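Local structure of archaeal Sm-like protein AF-Sm2 (Archaeoglobus fulgidus, 1LJO) at residues A[25-30]-A[54-59]; A[34-37]-A[41-44]. The protein probably binds RNA, as other Sm-family proteins do, and assembles into a hexameric ring. All coordinates share one frame; numbering follows the deposited sequence.

Contact 1: A[25-30]-A[54-59]; sequences EENQLV and EKVRSL. With ACY (acetic acid), chain D; ACY (acetic acid), chain C.
Asn27 ND2 and Arg57 NH1 converge on a third residue: OE2 of Glu49, on the intervening strand 47-51, accepts a hydrogen bond from the amide and forms a salt bridge with the guanidinium. The two nitrogens, Asn27 ND2 and Arg57 NH1, stand 4.4 Å apart, the amide meeting the guanidinium at its edge, close to its plane. Val56 and Arg57 both face Glu49 in a classic beta bulge, which lets both side chains set off toward 25-30. Val56 lies beside the Asn27 amide, its CG2 branch 4.3 Å from Asn27 ND2, a loose van der Waals contact of a methyl with the amide nitrogen. Glu25 adds negative charge nearby without a direct bond, its OE2 lying 5.8 Å from Arg57 NH1.

Further along, the contact turns apolar. Leu29 and Leu59 cross at about a right angle and meet through single methyls, CD1 to CD1, at 3.5 Å. In Leu59, CG lies anti to the carbonyl carbon (chi1 -57°) and CD1 extends the chain from there (chi2 177°), toward Leu29.

Ser58 points the other way and binds an acetate, probably from the crystallisation liquor. Its backbone N reaches the acetate OXT in a nearly straight bond of 3.2 Å (171°), while OG donates to the acetate O. The same Ser58 OG accepts from Lys55 NZ at 2.6 Å, the lysine chain folding back through successive bends. On 25-30, Gln28 NE2 gives a longer bond, 3.3 Å, to OXT of a second acetate.

With two donors drawing on one glutamate oxygen and a lone methyl contact beside them, the segments are joined mainly through the strand between them; the shared carboxylate probably offsets the arginine charge and holds the Asn27 amide in its rotation.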
loop_
_atom_site.group_PDB
_atom_site.type_symbol
_atom_site.label_atom_id
_atom_site.label_comp_id
_atom_site.label_asym_id
_atom_site.label_seq_id
_atom_site.Cartn_x
_atom_site.Cartn_y
_atom_site.Cartn_z
ATOM N N GLU A 25 12.683 -0.139 -1.528
ATOM C CA GLU A 25 14.120 0.112 -1.627
ATOM C C GLU A 25 14.885 -0.762 -0.634
ATOM O O GLU A 25 14.518 -0.850 0.537
ATOM C CB GLU A 25 14.408 1.590 -1.352
ATOM C CG GLU A 25 14.935 2.365 -2.552
ATOM C CD GLU A 25 16.437 2.234 -2.720
ATOM O OE1 GLU A 25 17.175 2.729 -1.842
ATOM O OE2 GLU A 25 16.882 1.636 -3.724
ATOM N N GLU A 26 15.950 -1.407 -1.100
ATOM C CA GLU A 26 16.749 -2.275 -0.239
ATOM C C GLU A 26 17.841 -1.524 0.528
ATOM O O GLU A 26 18.292 -1.973 1.582
ATOM C CB GLU A 26 17.359 -3.407 -1.074
ATOM C CG GLU A 26 18.022 -2.952 -2.363
ATOM C CD GLU A 26 18.244 -4.095 -3.339
ATOM O OE1 GLU A 26 17.250 -4.741 -3.734
ATOM O OE2 GLU A 26 19.409 -4.348 -3.716
ATOM N N ASN A 27 18.260 -0.381 -0.002
ATOM C CA ASN A 27 19.282 0.434 0.648
ATOM C C ASN A 27 18.600 1.661 1.241
ATOM O O ASN A 27 17.565 2.090 0.738
ATOM C CB ASN A 27 20.331 0.876 -0.370
ATOM C CG ASN A 27 20.959 -0.290 -1.096
ATOM O OD1 ASN A 27 21.396 -1.253 -0.472
ATOM N ND2 ASN A 27 21.013 -0.208 -2.417
ATOM N N GLN A 28 19.175 2.224 2.299
ATOM C CA GLN A 28 18.587 3.402 2.923
ATOM C C GLN A 28 19.005 4.682 2.214
ATOM O O GLN A 28 20.012 4.712 1.505
ATOM C CB GLN A 28 19.000 3.508 4.396
ATOM C CG GLN A 28 18.687 2.288 5.248
ATOM C CD GLN A 28 19.865 1.332 5.344
ATOM O OE1 GLN A 28 20.956 1.716 5.774
ATOM N NE2 GLN A 28 19.649 0.080 4.948
ATOM N N LEU A 29 18.219 5.737 2.412
ATOM C CA LEU A 29 18.521 7.035 1.830
ATOM C C LEU A 29 18.940 7.964 2.957
ATOM O O LEU A 29 18.294 8.014 4.004
ATOM C CB LEU A 29 17.298 7.626 1.116
ATOM C CG LEU A 29 16.804 6.922 -0.150
ATOM C CD1 LEU A 29 17.993 6.569 -1.039
ATOM C CD2 LEU A 29 16.050 5.668 0.226
ATOM N N VAL A 30 20.035 8.684 2.743
ATOM C CA VAL A 30 20.540 9.618 3.734
ATOM C C VAL A 30 20.718 10.965 3.049
ATOM O O VAL A 30 21.352 11.051 1.996
ATOM C CB VAL A 30 21.904 9.162 4.288
ATOM C CG1 VAL A 30 22.409 10.160 5.313
ATOM C CG2 VAL A 30 21.783 7.771 4.892
ATOM N N GLU A 54 27.927 2.644 4.924
ATOM C CA GLU A 54 28.524 2.475 3.602
ATOM C C GLU A 54 27.737 3.152 2.484
ATOM O O GLU A 54 26.584 2.816 2.226
ATOM C CB GLU A 54 28.670 0.986 3.277
ATOM C CG GLU A 54 29.608 0.231 4.204
ATOM C CD GLU A 54 31.028 0.763 4.155
ATOM O OE1 GLU A 54 31.629 0.764 3.059
ATOM O OE2 GLU A 54 31.542 1.178 5.213
ATOM N N LYS A 55 28.385 4.100 1.818
ATOM C CA LYS A 55 27.802 4.843 0.704
ATOM C C LYS A 55 27.901 4.017 -0.582
ATOM O O LYS A 55 28.973 3.500 -0.911
ATOM C CB LYS A 55 28.558 6.166 0.545
ATOM C CG LYS A 55 28.499 6.813 -0.827
ATOM C CD LYS A 55 27.168 7.478 -1.101
ATOM C CE LYS A 55 27.379 8.889 -1.635
ATOM N NZ LYS A 55 28.346 8.923 -2.767
ATOM N N VAL A 56 26.789 3.889 -1.306
ATOM C CA VAL A 56 26.785 3.121 -2.547
ATOM C C VAL A 56 26.436 3.934 -3.793
ATOM O O VAL A 56 26.849 3.582 -4.891
ATOM C CB VAL A 56 25.822 1.913 -2.460
ATOM C CG1 VAL A 56 26.249 0.994 -1.327
ATOM C CG2 VAL A 56 24.400 2.386 -2.249
ATOM N N ARG A 57 25.674 5.016 -3.630
ATOM C CA ARG A 57 25.298 5.864 -4.764
ATOM C C ARG A 57 25.013 7.302 -4.348
ATOM O O ARG A 57 24.402 7.540 -3.312
ATOM C CB ARG A 57 24.032 5.343 -5.455
ATOM C CG ARG A 57 24.174 4.103 -6.308
ATOM C CD ARG A 57 22.989 4.022 -7.271
ATOM N NE ARG A 57 22.967 2.795 -8.062
ATOM C CZ ARG A 57 22.505 1.627 -7.624
ATOM N NH1 ARG A 57 22.021 1.518 -6.392
ATOM N NH2 ARG A 57 22.520 0.567 -8.422
ATOM N N SER A 58 25.455 8.256 -5.162
ATOM C CA SER A 58 25.189 9.670 -4.906
ATOM C C SER A 58 23.891 9.957 -5.650
ATOM O O SER A 58 23.735 9.545 -6.801
ATOM C CB SER A 58 26.313 10.554 -5.461
ATOM O OG SER A 58 27.454 10.506 -4.628
ATOM N N LEU A 59 22.963 10.657 -5.007
ATOM C CA LEU A 59 21.681 10.947 -5.629
ATOM C C LEU A 59 21.366 12.432 -5.800
ATOM O O LEU A 59 20.737 12.819 -6.778
ATOM C CB LEU A 59 20.558 10.288 -4.821
ATOM C CG LEU A 59 20.641 8.774 -4.608
ATOM C CD1 LEU A 59 19.478 8.321 -3.735
ATOM C CD2 LEU A 59 20.608 8.056 -5.942
HETATM C C ACY D . 28.476 7.780 -7.274
HETATM O O ACY D . 28.940 8.145 -6.109
HETATM O OXT ACY D . 27.345 7.237 -7.525
HETATM C CH3 ACY D . 29.433 8.061 -8.418
HETATM C C ACY C . 21.629 -3.017 5.020
HETATM O O ACY C . 21.973 -4.222 5.380
HETATM O OXT ACY C . 21.146 -2.649 3.893
HETATM C CH3 ACY C . 21.851 -1.979 6.107
#

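Contact 2: A[34-37]-A[41-44]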
loop_
_atom_site.group_PDB
_atom_site.type_symbol
_atom_site.label_atom_id
_atom_site.label_comp_id
_atom_site.label_asym_id
_atom_site.label_seq_id
_atom_site.Cartn_x
_atom_site.Cartn_y
_atom_site.Cartn_z
ATOM N N GLU A 34 14.821 18.842 3.257
ATOM C CA GLU A 34 14.501 20.199 2.826
ATOM C C GLU A 34 13.013 20.496 2.884
ATOM O O GLU A 34 12.609 21.656 2.925
ATOM C CB GLU A 34 15.011 20.430 1.401
ATOM C CG GLU A 34 16.481 20.779 1.339
ATOM C CD GLU A 34 16.758 22.178 1.842
ATOM O OE1 GLU A 34 16.371 23.147 1.155
ATOM O OE2 GLU A 34 17.350 22.309 2.931
ATOM N N GLY A 35 12.197 19.449 2.880
ATOM C CA GLY A 35 10.761 19.652 2.934
ATOM C C GLY A 35 9.979 18.383 3.207
ATOM O O GLY A 35 10.417 17.283 2.870
ATOM N N VAL A 36 8.815 18.545 3.824
ATOM C CA VAL A 36 7.942 17.428 4.151
ATOM C C VAL A 36 6.502 17.940 4.239
ATOM O O VAL A 36 6.283 19.125 4.487
ATOM C CB VAL A 36 8.348 16.786 5.510
ATOM C CG1 VAL A 36 8.348 17.841 6.608
ATOM C CG2 VAL A 36 7.396 15.653 5.866
ATOM N N ASP A 37 5.530 17.060 4.003
ATOM C CA ASP A 37 4.119 17.442 4.101
ATOM C C ASP A 37 3.381 16.492 5.040
ATOM O O ASP A 37 3.979 15.563 5.582
ATOM C CB ASP A 37 3.437 17.462 2.727
ATOM C CG ASP A 37 3.601 16.163 1.966
ATOM O OD1 ASP A 37 3.603 15.094 2.606
ATOM O OD2 ASP A 37 3.712 16.219 0.719
ATOM N N ASN A 41 5.489 12.944 2.623
ATOM C CA ASN A 41 6.272 12.891 1.396
ATOM C C ASN A 41 7.528 13.617 1.864
ATOM O O ASN A 41 7.437 14.513 2.701
ATOM C CB ASN A 41 5.609 13.684 0.271
ATOM C CG ASN A 41 4.362 13.011 -0.253
ATOM O OD1 ASN A 41 4.364 11.807 -0.509
ATOM N ND2 ASN A 41 3.289 13.782 -0.417
ATOM N N LEU A 42 8.692 13.235 1.354
ATOM C CA LEU A 42 9.926 13.875 1.782
ATOM C C LEU A 42 10.753 14.391 0.613
ATOM O O LEU A 42 10.858 13.740 -0.427
ATOM C CB LEU A 42 10.787 12.884 2.582
ATOM C CG LEU A 42 10.136 12.100 3.724
ATOM C CD1 LEU A 42 11.116 11.050 4.230
ATOM C CD2 LEU A 42 9.719 13.045 4.848
ATOM N N TYR A 43 11.341 15.568 0.796
ATOM C CA TYR A 43 12.209 16.148 -0.212
ATOM C C TYR A 43 13.586 16.287 0.422
ATOM O O TYR A 43 13.783 17.081 1.343
ATOM C CB TYR A 43 11.689 17.511 -0.685
ATOM C CG TYR A 43 12.668 18.279 -1.558
ATOM C CD1 TYR A 43 13.509 17.617 -2.453
ATOM C CD2 TYR A 43 12.751 19.668 -1.490
ATOM C CE1 TYR A 43 14.408 18.316 -3.254
ATOM C CE2 TYR A 43 13.645 20.377 -2.286
ATOM C CZ TYR A 43 14.473 19.694 -3.164
ATOM O OH TYR A 43 15.383 20.384 -3.934
ATOM N N LEU A 44 14.525 15.484 -0.066
ATOM C CA LEU A 44 15.892 15.493 0.437
ATOM C C LEU A 44 16.831 16.093 -0.596
ATOM O O LEU A 44 16.606 15.961 -1.797
ATOM C CB LEU A 44 16.362 14.065 0.737
ATOM C CG LEU A 44 15.557 13.210 1.718
ATOM C CD1 LEU A 44 16.268 11.878 1.930
ATOM C CD2 LEU A 44 15.412 13.948 3.034
#
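Strands 34-36 and 42-44 run antiparallel (172° between their directions) with their axes 4.7 Å apart, and a classic beta bulge sets both Glu34 and Gly35 against Tyr43. Tyr43 O consequently accepts two bonds, from Glu34 N at 2.8 Å and from Gly35 N at 3.2 Å, the second along a lone pair in the carbonyl plane. Tyr43 N returns a bond to Gly35 O, also 2.8 Å.

Beyond the bulge, Val36 and Leu42 lie side by side on one face, with Val36 CG2 3.6 Å from Leu42 CD2. On the other face the Tyr43 ring brings CD2 to 3.7 Å from Glu34 CB.

Asp37 closes the hairpin end. Its CG sits between the backbone N and the carbonyl carbon (chi1 54°), turning the carboxylate onto Asn41: OD1 takes Asn41 N from above the carboxylate plane at 2.9 Å, and OD2 takes Asn41 ND2 on its syn lone pair at 2.7 Å, the planes standing 78° apart. An alanine in place of Asp37 is likely to leave Asn41 N and ND2 without these acceptors and the Asn41 amide freer to turn.

Asn41 OD1 meanwhile accepts from Gly66 N. This Asp-x-x-Met-Asn turn belongs to the Sm1 motif of the Sm fold; in relatives such an asparagine reads a uridine base, so the aspartate probably orients it for RNA here too.

How the contacts relate
Contacts 1 and 2 use the two ends of the long strand 28-36, their centres about 17 Å apart, and touch each other only through the chain that runs from Val30 to Glu34. The hairpin of contact 2 falls within the stretch of chain that separates the segments of contact 1, and both belong to one strongly bent antiparallel sheet. Contact 2 carries the turn that is probably the RNA-facing loop, whereas contact 1, at the far end of the strand, holds acetates that probably come from the crystallisation liquor. Each also reaches a neighbouring subunit: Leu59 O bonds to Gln73 NE2 of a neighbouring subunit, and Asp37 and Asn41 pack on Pro6 of a neighbouring subunit, tying both to the ring.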